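Local coordinates for protein predicted ATPase of the ABC class (PDB 5D6A) that binds the ATP analogue AMP-PNP and is probably an ATPase of the ABC class that hydrolyses ATP, at residues Ala107-Gln112 with Ile170-Ile175; Leu140-Asn145 with Phe164-Phe169. All coordinates share one frame; numbering follows the deposited sequence.

From the N terminus, helix 92-109 ends in the first segment of interaction 1, and the chain runs through short strands to strand 137-144, which carries the first segment of interaction 2. Helix 155-172 and the residues just beyond it supply both closing segments: Phe-164 to Phe-169 returns to the strand, and Ile-170 to Ile-175 returns to the end of helix 92-109. The shorter loop of interaction 2 therefore lies wholly within the longer one of interaction 1; the two nest and do not cross. Together they pack two helices against one face of an antiparallel sheet in the N-terminal region. The two contacts touch, with centres about 8 Å apart, and Phe-169 packs against Phe-109 and Ala-110.

Interaction 1: residues Ala107-Gln112 with Ile170-Ile175; sequences AEFAKQ and IRRSTI
Two helices of the N-terminal region of this ABC-class ATPase, 92-109 and 155-172, meet near their C-terminal ends, where the Phe-109 ring packs against Arg-172 and the backbone of Ser-173. Phe-109 is the last residue of its helix, and Ala-110 already leaves helical geometry. CG of Phe-109 stands beside the backbone N (chi1 -59°), which carries the ring across to the other helix.

Arg-172 spreads along one face of that ring. Its CB makes a CH-pi contact, 4.2 Å from the centroid of the Phe-109 ring and over the face. The chain then bends at chi3, bringing the guanidinium back to the CD1-CE1 rim on the same side of the ring as CB; Arg-172 NE lies 3.8 Å above the ring plane, displaced toward the rim. Seen from the arginine, Phe-109 CD1 sits over one face of the guanidinium, yet the two planes are inclined by 36°, so this is not a flat stack. Ser-173 adds a smaller, oblique contact, its N 3.9 Å from Phe-109 CE2. Contact between the segments is thus packing around one aromatic ring, with a partly exposed charged group on one of its faces.

Two hydroxyls, those of Ser-173 and Thr-174, bond back to carbonyls of the preceding turn. Ser-173 OG bonds to the carbonyl O of Phe-169, while Thr-174 also reaches Arg-77 of strand 71-78: Thr-174 OG1 donates to Ile-170 O in the carbonyl plane, with a C=O...donor angle of 156°.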
# COMPACT_ATOMS: atom_id res chain seq x y z
N ALA A 107 5.41 18.56 23.00
CA ALA A 107 4.45 17.47 22.92
C ALA A 107 4.32 16.77 24.26
O ALA A 107 3.23 16.37 24.66
CB ALA A 107 4.87 16.47 21.85
N GLU A 108 5.45 16.62 24.95
CA GLU A 108 5.49 15.96 26.26
C GLU A 108 4.74 16.77 27.32
O GLU A 108 3.96 16.20 28.08
CB GLU A 108 6.95 15.74 26.69
CG GLU A 108 7.13 14.95 27.98
CD GLU A 108 6.62 13.52 27.89
OE1 GLU A 108 6.29 13.04 26.78
OE2 GLU A 108 6.57 12.85 28.95
N PHE A 109 4.98 18.08 27.37
CA PHE A 109 4.30 18.92 28.35
C PHE A 109 2.80 19.01 28.04
O PHE A 109 2.00 19.25 28.93
CB PHE A 109 4.86 20.35 28.40
CG PHE A 109 6.33 20.43 28.73
CD1 PHE A 109 6.83 19.80 29.86
CD2 PHE A 109 7.18 21.20 27.97
CE1 PHE A 109 8.18 19.89 30.18
CE2 PHE A 109 8.53 21.30 28.28
CZ PHE A 109 9.03 20.64 29.39
N ALA A 110 2.44 18.79 26.77
CA ALA A 110 1.05 18.88 26.34
C ALA A 110 0.31 17.53 26.25
O ALA A 110 -0.73 17.45 25.59
CB ALA A 110 0.97 19.59 25.00
N LYS A 111 0.83 16.49 26.90
CA LYS A 111 0.15 15.19 26.89
C LYS A 111 -1.16 15.24 27.65
O LYS A 111 -2.16 14.68 27.22
CB LYS A 111 1.02 14.10 27.51
CG LYS A 111 2.27 13.75 26.74
CD LYS A 111 3.02 12.60 27.40
CE LYS A 111 3.43 12.92 28.83
NZ LYS A 111 4.23 11.83 29.45
N GLN A 112 -1.15 15.92 28.80
CA GLN A 112 -2.36 16.04 29.63
C GLN A 112 -3.44 16.90 28.98
O GLN A 112 -4.56 16.98 29.48
CB GLN A 112 -2.04 16.57 31.04
CG GLN A 112 -1.18 15.66 31.92
CD GLN A 112 0.29 15.63 31.55
OE1 GLN A 112 0.75 16.38 30.69
NE2 GLN A 112 1.05 14.77 32.23
N ILE A 170 3.95 26.63 25.69
CA ILE A 170 4.72 27.50 24.79
C ILE A 170 5.94 28.07 25.51
O ILE A 170 7.00 28.22 24.91
CB ILE A 170 3.85 28.65 24.23
CG1 ILE A 170 2.76 28.09 23.31
CG2 ILE A 170 4.71 29.65 23.47
CD1 ILE A 170 1.73 29.11 22.88
N ARG A 171 5.77 28.39 26.79
CA ARG A 171 6.87 28.94 27.58
C ARG A 171 7.87 27.86 27.98
O ARG A 171 9.04 27.94 27.64
CB ARG A 171 6.35 29.66 28.83
CG ARG A 171 5.58 30.94 28.53
CD ARG A 171 5.18 31.68 29.79
NE ARG A 171 4.45 32.91 29.48
CZ ARG A 171 3.12 33.04 29.49
NH1 ARG A 171 2.33 32.03 29.82
NH2 ARG A 171 2.57 34.21 29.17
N ARG A 172 7.39 26.85 28.69
CA ARG A 172 8.26 25.76 29.16
C ARG A 172 9.10 25.12 28.06
O ARG A 172 10.26 24.78 28.29
CB ARG A 172 7.43 24.69 29.86
CG ARG A 172 6.76 25.15 31.15
CD ARG A 172 5.93 24.03 31.75
NE ARG A 172 6.76 22.90 32.18
CZ ARG A 172 6.28 21.73 32.58
NH1 ARG A 172 4.98 21.49 32.59
NH2 ARG A 172 7.13 20.77 32.96
N SER A 173 8.52 24.96 26.88
CA SER A 173 9.24 24.34 25.76
C SER A 173 10.31 25.25 25.16
O SER A 173 11.18 24.78 24.44
CB SER A 173 8.26 23.92 24.66
OG SER A 173 7.65 25.05 24.07
N THR A 174 10.24 26.55 25.46
CA THR A 174 11.20 27.52 24.92
C THR A 174 11.90 28.36 26.00
O THR A 174 12.04 29.58 25.85
CB THR A 174 10.50 28.47 23.93
OG1 THR A 174 9.37 29.07 24.57
CG2 THR A 174 10.03 27.70 22.71
N ILE A 175 12.33 27.71 27.07
CA ILE A 175 13.07 28.36 28.16
C ILE A 175 14.16 27.40 28.62
O ILE A 175 13.87 26.32 29.15
CB ILE A 175 12.17 28.75 29.35
CG1 ILE A 175 11.19 29.85 28.93
CG2 ILE A 175 13.01 29.25 30.51
CD1 ILE A 175 10.22 30.26 30.02

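Interaction 2: residues Leu140-Asn145 with Phe164-Phe169; sequences LRFRVN and FHLPKF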
# COMPACT_ATOMS: atom_id res chain seq x y z
N LEU A 140 6.69 28.39 16.86
CA LEU A 140 6.04 27.11 17.07
C LEU A 140 4.77 27.06 16.24
O LEU A 140 4.03 28.04 16.18
CB LEU A 140 5.67 26.91 18.53
CG LEU A 140 6.80 27.03 19.56
CD1 LEU A 140 6.22 26.83 20.95
CD2 LEU A 140 7.91 26.02 19.28
N ARG A 141 4.53 25.92 15.61
CA ARG A 141 3.33 25.72 14.82
C ARG A 141 2.68 24.42 15.28
O ARG A 141 3.35 23.39 15.37
CB ARG A 141 3.65 25.68 13.34
CG ARG A 141 4.29 26.95 12.82
CD ARG A 141 4.40 26.92 11.31
NE ARG A 141 5.02 28.12 10.77
CZ ARG A 141 5.32 28.29 9.48
NH1 ARG A 141 5.06 27.34 8.59
NH2 ARG A 141 5.89 29.42 9.09
N PHE A 142 1.38 24.48 15.56
CA PHE A 142 0.65 23.33 16.07
C PHE A 142 -0.85 23.49 15.87
O PHE A 142 -1.31 24.51 15.35
CB PHE A 142 0.97 23.17 17.56
CG PHE A 142 0.78 24.43 18.35
CD1 PHE A 142 1.82 25.35 18.48
CD2 PHE A 142 -0.44 24.72 18.95
CE1 PHE A 142 1.64 26.52 19.20
CE2 PHE A 142 -0.62 25.89 19.67
CZ PHE A 142 0.43 26.79 19.79
N ARG A 143 -1.60 22.47 16.27
CA ARG A 143 -3.06 22.48 16.14
C ARG A 143 -3.73 22.51 17.51
O ARG A 143 -3.14 22.12 18.52
CB ARG A 143 -3.53 21.25 15.38
CG ARG A 143 -3.04 21.15 13.95
CD ARG A 143 -3.52 19.84 13.34
NE ARG A 143 -3.18 19.69 11.93
CZ ARG A 143 -3.95 20.06 10.91
NH1 ARG A 143 -5.13 20.64 11.11
NH2 ARG A 143 -3.54 19.86 9.66
N VAL A 144 -4.97 23.00 17.53
CA VAL A 144 -5.77 23.06 18.76
C VAL A 144 -7.21 22.68 18.42
O VAL A 144 -7.92 23.44 17.75
CB VAL A 144 -5.75 24.46 19.40
CG1 VAL A 144 -6.68 24.52 20.61
CG2 VAL A 144 -4.33 24.85 19.79
N ASN A 145 -7.64 21.51 18.88
CA ASN A 145 -9.00 21.05 18.63
C ASN A 145 -9.97 21.80 19.54
O ASN A 145 -10.10 21.47 20.73
CB ASN A 145 -9.09 19.54 18.85
CG ASN A 145 -10.41 18.95 18.41
OD1 ASN A 145 -11.30 19.67 17.95
ND2 ASN A 145 -10.55 17.64 18.54
N PHE A 164 -4.78 29.34 29.60
CA PHE A 164 -4.18 28.82 30.83
C PHE A 164 -3.13 27.73 30.55
O PHE A 164 -1.98 27.86 30.98
CB PHE A 164 -5.27 28.31 31.78
CG PHE A 164 -4.75 27.80 33.09
CD1 PHE A 164 -4.44 28.69 34.11
CD2 PHE A 164 -4.59 26.44 33.31
CE1 PHE A 164 -3.96 28.23 35.33
CE2 PHE A 164 -4.11 25.98 34.52
CZ PHE A 164 -3.79 26.87 35.53
N HIS A 165 -3.52 26.68 29.84
CA HIS A 165 -2.59 25.59 29.53
C HIS A 165 -1.62 25.90 28.40
O HIS A 165 -0.41 25.78 28.57
CB HIS A 165 -3.35 24.30 29.18
CG HIS A 165 -4.04 23.67 30.33
ND1 HIS A 165 -3.36 23.03 31.35
CD2 HIS A 165 -5.36 23.52 30.62
CE1 HIS A 165 -4.22 22.55 32.22
NE2 HIS A 165 -5.44 22.83 31.80
N LEU A 166 -2.15 26.28 27.24
CA LEU A 166 -1.32 26.55 26.07
C LEU A 166 -0.15 27.49 26.34
O LEU A 166 0.99 27.18 25.99
CB LEU A 166 -2.17 27.05 24.89
CG LEU A 166 -1.44 27.37 23.58
CD1 LEU A 166 -0.61 26.19 23.09
CD2 LEU A 166 -2.43 27.79 22.51
N PRO A 167 -0.41 28.65 26.98
CA PRO A 167 0.70 29.57 27.25
C PRO A 167 1.82 28.93 28.07
O PRO A 167 2.98 29.30 27.92
CB PRO A 167 0.03 30.71 28.03
CG PRO A 167 -1.41 30.64 27.64
CD PRO A 167 -1.69 29.17 27.50
N LYS A 168 1.48 27.97 28.93
CA LYS A 168 2.49 27.30 29.75
C LYS A 168 3.37 26.37 28.93
O LYS A 168 4.58 26.31 29.14
CB LYS A 168 1.84 26.55 30.92
CG LYS A 168 1.20 27.48 31.93
CD LYS A 168 0.58 26.73 33.10
CE LYS A 168 0.03 27.71 34.13
NZ LYS A 168 -0.52 27.02 35.32
N PHE A 169 2.77 25.64 27.98
CA PHE A 169 3.55 24.72 27.14
C PHE A 169 4.46 25.51 26.20
O PHE A 169 5.59 25.10 25.94
CB PHE A 169 2.65 23.78 26.34
CG PHE A 169 1.58 23.12 27.16
CD1 PHE A 169 1.89 22.47 28.34
CD2 PHE A 169 0.26 23.11 26.72
CE1 PHE A 169 0.91 21.86 29.10
CE2 PHE A 169 -0.73 22.49 27.47
CZ PHE A 169 -0.40 21.87 28.66
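Phe-142 and Val-144 of strand 137-144 meet Leu-166 of helix 155-172 in a buried helix-on-sheet contact, and all of the packing across it is apolar. The main pair is Phe-142 with Leu-166, whose side chains come from opposite directions. Leu-166 CD1 is 3.4 Å from Phe-142 CE2 and 3.5 Å from Phe-142 CZ, while the other methyl, CD2, stands a little farther back at 3.9 Å from CE2. The fork approaches the far end of the ring obliquely. CG of Leu-166 is anti to the backbone N (chi1 -180°), which sends both methyls toward the sheet.

Val-144, two residues along on the same side of the strand, joins in more loosely, its CG2 4.4 Å from Leu-166 CD2. The same CG2 lies in plane at the edge of the Phe-142 ring, so the two strand side chains adjoin each other where they face Leu-166.

Backbone bonds tie the strand to its sheet neighbours, Phe-142 to Phe-73 and Val-144 to Ser-71, and hold the helix within itself. The helix is kinked at Pro-167, whose N makes no bond to the preceding turn, yet Phe-169 N still bonds to His-165 O at 3.2 Å.

Around the contact, Phe-106 of helix 92-109 touches Leu-166 and meets the Phe-142 ring with planes at about 35°, joining both helices over one face of the sheet, where Phe-73 of strand 71-78 also packs on Phe-142 and Val-144. From the opposite face of the strand, Arg-141 and Arg-143 reach His-548 and Asp-550.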